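Local coordinates for putative uncharacterized protein smu.1377c (Streptococcus mutans, PDB 3L7V) that is of unknown function but has a YrdC-like domain and may bind double-stranded RNA and take part in tRNA modification, at residues 73-78 / 146-152; 104-109 / 131-137. One frame throughout, in Å; residues are numbered along the deposited sequence.

Contact 1: 73-78 / 146-152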
loop_
_atom_site.group_PDB
_atom_site.type_symbol
_atom_site.label_atom_id
_atom_site.label_comp_id
_atom_site.label_asym_id
_atom_site.label_seq_id
_atom_site.Cartn_x
_atom_site.Cartn_y
_atom_site.Cartn_z
ATOM N N SER A 73 -10.809 -0.086 -7.408
ATOM C CA SER A 73 -10.026 0.116 -8.627
ATOM C C SER A 73 -10.496 1.254 -9.564
ATOM O O SER A 73 -9.986 1.380 -10.675
ATOM C CB SER A 73 -9.866 -1.203 -9.400
ATOM O OG SER A 73 -11.069 -1.567 -10.045
ATOM N N ASP A 74 -11.437 2.089 -9.121
ATOM C CA ASP A 74 -11.814 3.264 -9.909
ATOM C C ASP A 74 -12.296 4.458 -9.086
ATOM O O ASP A 74 -12.447 4.371 -7.869
ATOM C CB ASP A 74 -12.849 2.893 -10.978
ATOM C CG ASP A 74 -14.114 2.290 -10.386
ATOM O OD1 ASP A 74 -14.403 2.538 -9.192
ATOM O OD2 ASP A 74 -14.814 1.560 -11.120
ATOM N N LYS A 75 -12.535 5.581 -9.756
ATOM C CA LYS A 75 -12.987 6.803 -9.079
ATOM C C LYS A 75 -14.314 6.636 -8.303
ATOM O O LYS A 75 -14.428 7.073 -7.150
ATOM C CB LYS A 75 -13.085 7.953 -10.090
ATOM C CG LYS A 75 -13.620 9.263 -9.531
ATOM C CD LYS A 75 -12.604 9.949 -8.649
ATOM C CE LYS A 75 -13.082 11.347 -8.245
ATOM N NZ LYS A 75 -13.023 12.337 -9.360
ATOM N N LYS A 76 -15.309 6.010 -8.934
ATOM C CA LYS A 76 -16.582 5.707 -8.266
ATOM C C LYS A 76 -16.418 4.882 -6.975
ATOM O O LYS A 76 -17.132 5.102 -5.994
ATOM C CB LYS A 76 -17.541 4.984 -9.220
ATOM C CG LYS A 76 -18.697 5.820 -9.714
ATOM C CD LYS A 76 -19.835 5.852 -8.687
ATOM C CE LYS A 76 -19.541 6.814 -7.539
ATOM N NZ LYS A 76 -20.492 6.669 -6.401
ATOM N N GLY A 77 -15.487 3.929 -6.981
ATOM C CA GLY A 77 -15.209 3.143 -5.789
ATOM C C GLY A 77 -14.469 3.948 -4.732
ATOM O O GLY A 77 -14.693 3.757 -3.535
ATOM N N LEU A 78 -13.590 4.851 -5.181
ATOM C CA LEU A 78 -12.814 5.707 -4.281
ATOM C C LEU A 78 -13.688 6.692 -3.524
ATOM O O LEU A 78 -13.489 6.902 -2.329
ATOM C CB LEU A 78 -11.701 6.448 -5.035
ATOM C CG LEU A 78 -10.434 5.639 -5.312
ATOM C CD1 LEU A 78 -9.659 6.199 -6.496
ATOM C CD2 LEU A 78 -9.556 5.576 -4.052
ATOM N N ASP A 146 -11.677 9.422 -15.665
ATOM C CA ASP A 146 -12.570 9.488 -14.507
ATOM C C ASP A 146 -12.065 10.370 -13.363
ATOM O O ASP A 146 -12.721 10.476 -12.330
ATOM C CB ASP A 146 -13.007 8.090 -14.012
ATOM C CG ASP A 146 -11.857 7.248 -13.476
ATOM O OD1 ASP A 146 -12.127 6.097 -13.061
ATOM O OD2 ASP A 146 -10.696 7.718 -13.471
ATOM N N GLY A 147 -10.912 11.008 -13.557
ATOM C CA GLY A 147 -10.346 11.923 -12.569
ATOM C C GLY A 147 -9.867 11.285 -11.265
ATOM O O GLY A 147 -9.971 11.898 -10.199
ATOM N N ARG A 148 -9.337 10.062 -11.346
ATOM C CA ARG A 148 -8.893 9.315 -10.155
ATOM C C ARG A 148 -7.611 9.868 -9.497
ATOM O O ARG A 148 -7.373 9.634 -8.304
ATOM C CB ARG A 148 -8.714 7.830 -10.495
ATOM C CG ARG A 148 -7.745 7.580 -11.631
ATOM C CD ARG A 148 -7.613 6.096 -11.948
ATOM N NE ARG A 148 -8.838 5.551 -12.517
ATOM C CZ ARG A 148 -8.982 4.291 -12.913
ATOM N NH1 ARG A 148 -10.135 3.888 -13.424
ATOM N NH2 ARG A 148 -7.975 3.434 -12.800
ATOM N N GLU A 149 -6.810 10.602 -10.278
ATOM C CA GLU A 149 -5.572 11.234 -9.806
ATOM C C GLU A 149 -5.845 12.152 -8.629
ATOM O O GLU A 149 -4.935 12.527 -7.888
ATOM C CB GLU A 149 -4.906 12.059 -10.917
ATOM C CG GLU A 149 -5.168 11.567 -12.322
ATOM C CD GLU A 149 -6.501 12.051 -12.867
ATOM O OE1 GLU A 149 -6.764 13.270 -12.778
ATOM O OE2 GLU A 149 -7.275 11.216 -13.388
ATOM N N GLU A 150 -7.103 12.533 -8.472
ATOM C CA GLU A 150 -7.483 13.439 -7.403
ATOM C C GLU A 150 -7.448 12.710 -6.052
ATOM O O GLU A 150 -7.130 13.311 -5.023
ATOM C CB GLU A 150 -8.864 14.033 -7.703
ATOM C CG GLU A 150 -9.498 14.824 -6.580
ATOM C CD GLU A 150 -10.997 15.075 -6.807
ATOM O OE1 GLU A 150 -11.617 15.786 -5.980
ATOM O OE2 GLU A 150 -11.556 14.563 -7.808
ATOM N N LEU A 151 -7.743 11.409 -6.065
ATOM C CA LEU A 151 -7.883 10.638 -4.825
ATOM C C LEU A 151 -6.763 9.606 -4.521
ATOM O O LEU A 151 -6.758 9.002 -3.448
ATOM C CB LEU A 151 -9.265 9.964 -4.754
ATOM C CG LEU A 151 -10.521 10.831 -4.568
ATOM C CD1 LEU A 151 -10.366 11.824 -3.424
ATOM C CD2 LEU A 151 -10.849 11.565 -5.842
HETATM N N MSE A 152 -5.820 9.405 -5.439
HETATM C CA MSE A 152 -4.714 8.486 -5.162
HETATM C C MSE A 152 -3.300 9.019 -5.492
HETATM O O MSE A 152 -2.327 8.272 -5.464
HETATM C CB MSE A 152 -4.968 7.102 -5.778
HETATM C CG MSE A 152 -5.755 7.092 -7.086
HETATM SE SE MSE A 152 -4.736 7.670 -8.645
HETATM C CE MSE A 152 -3.031 6.739 -8.254
#
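K75 spans the contact with its whole side chain, and its NZ is gripped by two oxygens of segment 146-152. K75 NZ makes a salt bridge with E150 OE2 at 3.1 Å, nearly in line with that C-O bond. The second bond, from K75 NZ to G147 O at 3.2 Å, is less regular: the amine stands above the carbonyl plane, 58° out of it. With CG anti to the backbone N (chi1 177°), the lysine starts out past D146, and bends at chi2 and chi4 then turn the amine in. On the way, its aliphatic carbons cross L151 at about a right angle. Beside it, L78 CD1 meets CG of M152, a selenomethionine, at 4.0 Å.

K75 N also points a weak but straight bond at D146 OD1 (3.4 Å, 168°). That carboxylate is held by R148, whose guanidinium edge takes it side-on: NE bonds OD2 at 3.0 Å, and NH1 bonds OD1 of D146, also at 3.0 Å. D74 CA lies over one guanidinium face, and Y144 adds a cation-pi contact to R148.

D74 is the N-cap of helix 75-85; its OD1 accepts from G77 N at 2.8 Å, while OD2 binds G57 N. The arginine would probably stabilise the D146 charge, the helix start adding a weak bond, while the nearby D74 carboxylate would work against it.

Contact 2: 104-109 / 131-137. With SO4 (sulfate ion), chain C.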
loop_
_atom_site.group_PDB
_atom_site.type_symbol
_atom_site.label_atom_id
_atom_site.label_comp_id
_atom_site.label_asym_id
_atom_site.label_seq_id
_atom_site.Cartn_x
_atom_site.Cartn_y
_atom_site.Cartn_z
ATOM N N ARG A 104 8.115 -1.030 -11.608
ATOM C CA ARG A 104 9.063 -0.401 -12.531
ATOM C C ARG A 104 8.391 0.265 -13.734
ATOM O O ARG A 104 8.942 1.194 -14.325
ATOM C CB ARG A 104 10.098 -1.416 -13.015
ATOM C CG ARG A 104 11.015 -1.962 -11.927
ATOM C CD ARG A 104 12.018 -2.943 -12.521
ATOM N NE ARG A 104 12.950 -3.476 -11.534
ATOM C CZ ARG A 104 13.104 -4.767 -11.254
ATOM N NH1 ARG A 104 12.393 -5.693 -11.887
ATOM N NH2 ARG A 104 13.992 -5.133 -10.348
ATOM N N ALA A 105 7.202 -0.202 -14.090
ATOM C CA ALA A 105 6.422 0.453 -15.143
ATOM C C ALA A 105 5.820 1.797 -14.732
ATOM O O ALA A 105 5.557 2.633 -15.596
ATOM C CB ALA A 105 5.310 -0.484 -15.667
ATOM N N LEU A 106 5.605 2.003 -13.427
ATOM C CA LEU A 106 4.817 3.147 -12.924
ATOM C C LEU A 106 5.596 4.262 -12.197
ATOM O O LEU A 106 5.264 5.443 -12.316
ATOM C CB LEU A 106 3.688 2.653 -11.999
ATOM C CG LEU A 106 2.619 1.695 -12.540
ATOM C CD1 LEU A 106 1.464 1.524 -11.537
ATOM C CD2 LEU A 106 2.092 2.174 -13.876
ATOM N N ALA A 107 6.610 3.887 -11.430
ATOM C CA ALA A 107 7.311 4.835 -10.564
ATOM C C ALA A 107 8.726 5.138 -11.042
ATOM O O ALA A 107 9.382 4.268 -11.592
ATOM C CB ALA A 107 7.344 4.299 -9.112
ATOM N N GLN A 108 9.182 6.373 -10.830
ATOM C CA GLN A 108 10.571 6.755 -11.097
ATOM C C GLN A 108 11.482 6.141 -10.034
ATOM O O GLN A 108 11.144 6.152 -8.836
ATOM C CB GLN A 108 10.749 8.281 -11.043
ATOM C CG GLN A 108 10.050 9.069 -12.123
ATOM C CD GLN A 108 10.249 10.569 -11.975
ATOM O OE1 GLN A 108 11.284 11.033 -11.498
ATOM N NE2 GLN A 108 9.247 11.331 -12.371
ATOM N N LEU A 109 12.642 5.646 -10.464
ATOM C CA LEU A 109 13.562 4.906 -9.590
ATOM C C LEU A 109 15.034 5.267 -9.860
ATOM O O LEU A 109 15.378 5.708 -10.962
ATOM C CB LEU A 109 13.380 3.398 -9.817
ATOM C CG LEU A 109 12.425 2.519 -8.992
ATOM C CD1 LEU A 109 11.450 3.319 -8.185
ATOM C CD2 LEU A 109 11.697 1.517 -9.870
ATOM N N LEU A 131 7.008 7.844 -3.798
ATOM C CA LEU A 131 7.725 8.093 -5.061
ATOM C C LEU A 131 6.949 8.990 -6.070
ATOM O O LEU A 131 5.736 9.136 -5.965
ATOM C CB LEU A 131 8.077 6.746 -5.719
ATOM C CG LEU A 131 9.083 5.854 -4.970
ATOM C CD1 LEU A 131 9.042 4.400 -5.460
ATOM C CD2 LEU A 131 10.511 6.438 -5.053
ATOM N N PRO A 132 7.653 9.587 -7.050
ATOM C CA PRO A 132 6.990 10.295 -8.164
ATOM C C PRO A 132 6.580 9.332 -9.281
ATOM O O PRO A 132 7.166 8.260 -9.395
ATOM C CB PRO A 132 8.087 11.231 -8.705
ATOM C CG PRO A 132 9.328 10.994 -7.821
ATOM C CD PRO A 132 9.121 9.651 -7.163
ATOM N N TRP A 133 5.603 9.706 -10.101
ATOM C CA TRP A 133 5.223 8.896 -11.278
ATOM C C TRP A 133 6.108 9.190 -12.486
ATOM O O TRP A 133 6.540 10.328 -12.690
ATOM C CB TRP A 133 3.756 9.140 -11.683
ATOM C CG TRP A 133 2.736 8.510 -10.773
ATOM C CD1 TRP A 133 2.420 8.898 -9.496
ATOM C CD2 TRP A 133 1.885 7.392 -11.075
ATOM N NE1 TRP A 133 1.433 8.082 -8.985
ATOM C CE2 TRP A 133 1.084 7.156 -9.934
ATOM C CE3 TRP A 133 1.721 6.568 -12.196
ATOM C CZ2 TRP A 133 0.138 6.126 -9.883
ATOM C CZ3 TRP A 133 0.780 5.545 -12.141
ATOM C CH2 TRP A 133 -0.000 5.338 -10.992
ATOM N N LYS A 134 6.367 8.169 -13.292
ATOM C CA LYS A 134 6.978 8.387 -14.608
ATOM C C LYS A 134 6.047 9.212 -15.493
ATOM O O LYS A 134 4.847 8.942 -15.553
ATOM C CB LYS A 134 7.282 7.054 -15.285
ATOM C CG LYS A 134 8.466 6.338 -14.691
ATOM C CD LYS A 134 8.290 4.839 -14.808
ATOM C CE LYS A 134 9.027 4.290 -16.003
ATOM N NZ LYS A 134 10.479 4.308 -15.711
ATOM N N ALA A 135 6.595 10.213 -16.177
ATOM C CA ALA A 135 5.781 11.102 -17.016
ATOM C C ALA A 135 4.761 10.356 -17.871
ATOM O O ALA A 135 3.586 10.716 -17.901
ATOM C CB ALA A 135 6.659 11.972 -17.905
ATOM N N GLU A 136 5.221 9.322 -18.568
ATOM C CA GLU A 136 4.375 8.614 -19.514
ATOM C C GLU A 136 3.291 7.804 -18.800
ATOM O O GLU A 136 2.184 7.636 -19.322
ATOM C CB GLU A 136 5.225 7.708 -20.404
ATOM C CG GLU A 136 4.429 6.943 -21.442
ATOM C CD GLU A 136 4.154 7.759 -22.689
ATOM O OE1 GLU A 136 3.007 8.228 -22.858
ATOM O OE2 GLU A 136 5.088 7.930 -23.501
ATOM N N ALA A 137 3.619 7.304 -17.609
ATOM C CA ALA A 137 2.666 6.554 -16.791
ATOM C C ALA A 137 1.551 7.456 -16.286
ATOM O O ALA A 137 0.393 7.052 -16.214
ATOM C CB ALA A 137 3.374 5.898 -15.617
HETATM S S SO4 C . 10.538 9.657 -16.577
HETATM O O1 SO4 C . 11.870 10.254 -16.528
HETATM O O2 SO4 C . 9.604 10.552 -15.892
HETATM O O3 SO4 C . 10.125 9.490 -17.969
HETATM O O4 SO4 C . 10.568 8.338 -15.943
HETATM O O HOH W 1 11.234 2.678 -13.362
HETATM O O HOH W 2 12.822 5.109 -13.802
#
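A107 and W133 face each other in a single beta bridge, a non-hydrogen-bonded pair of antiparallel type that joins the end of helix 100-106 to the end of strand 127-132. The evidence is the pair of bonds flanking it: K134 N donates to L106 O and Q108 N to P132 O, each at 3.1 Å.

The tightly packed part is apolar. L106 and W133 lie side by side and point the same way, with L106 CD2 4.0 Å from W133 CZ3, while A137 CB sits in plane at the edge of the indole. W133 NE1 bonds S159 OG, which together with the packing would limit the rotation of the ring, and F161 meets the same indole from strand 158-163. Farther along, L131 CD1 takes both A107 CB and L109 CD1, the latter at 3.8 Å.

The other side is looser and more open to solvent: Q108 and K134 are partly exposed, and water and a sulfate ion lie against them. K134 follows a bent course, chi3 98° and chi4 73°, that lays its CD and CE over the carbonyl oxygens of R104, A105 and A107. One water accepts from K134 NZ at 3.0 Å and donates to R104 O and A107 O, bridging the lysine to the helix end; a second is weakly bonded to L109 N and K134 NZ. The Q108 chain, extended beyond CG, crosses P132 at about a right angle, and its NE2 donates to W133 O at 2.9 Å from above the carbonyl plane. The sulfate, probably from the crystallisation liquor, sits at the start of helix 135-143, just past K134 at the N-cap position. Sulfate O2 accepts from A135 N at 3.0 Å in an almost straight bond of 175°.

How the contacts relate
Followed from the N terminus, the chain leaves strand 67-72 and enters helix 75-85, whose start forms the first half of contact 1. It then runs through strand 94-96 and helix 100-106 to 104-109, and contact 2 closes a smaller loop when strand 127-132 returns at 131-137. Helix 135-143 carries the chain from there to 146-152, where contact 1 closes the larger loop around contact 2, so the two nest. Their centres lie about 18 Å apart, yet they touch: M152 CE packs on W133 CZ2 at 3.6 Å. S159 on strand 158-163, a partner of contact 2, also bonds M152 O through its OG, tying both contacts to the sheet.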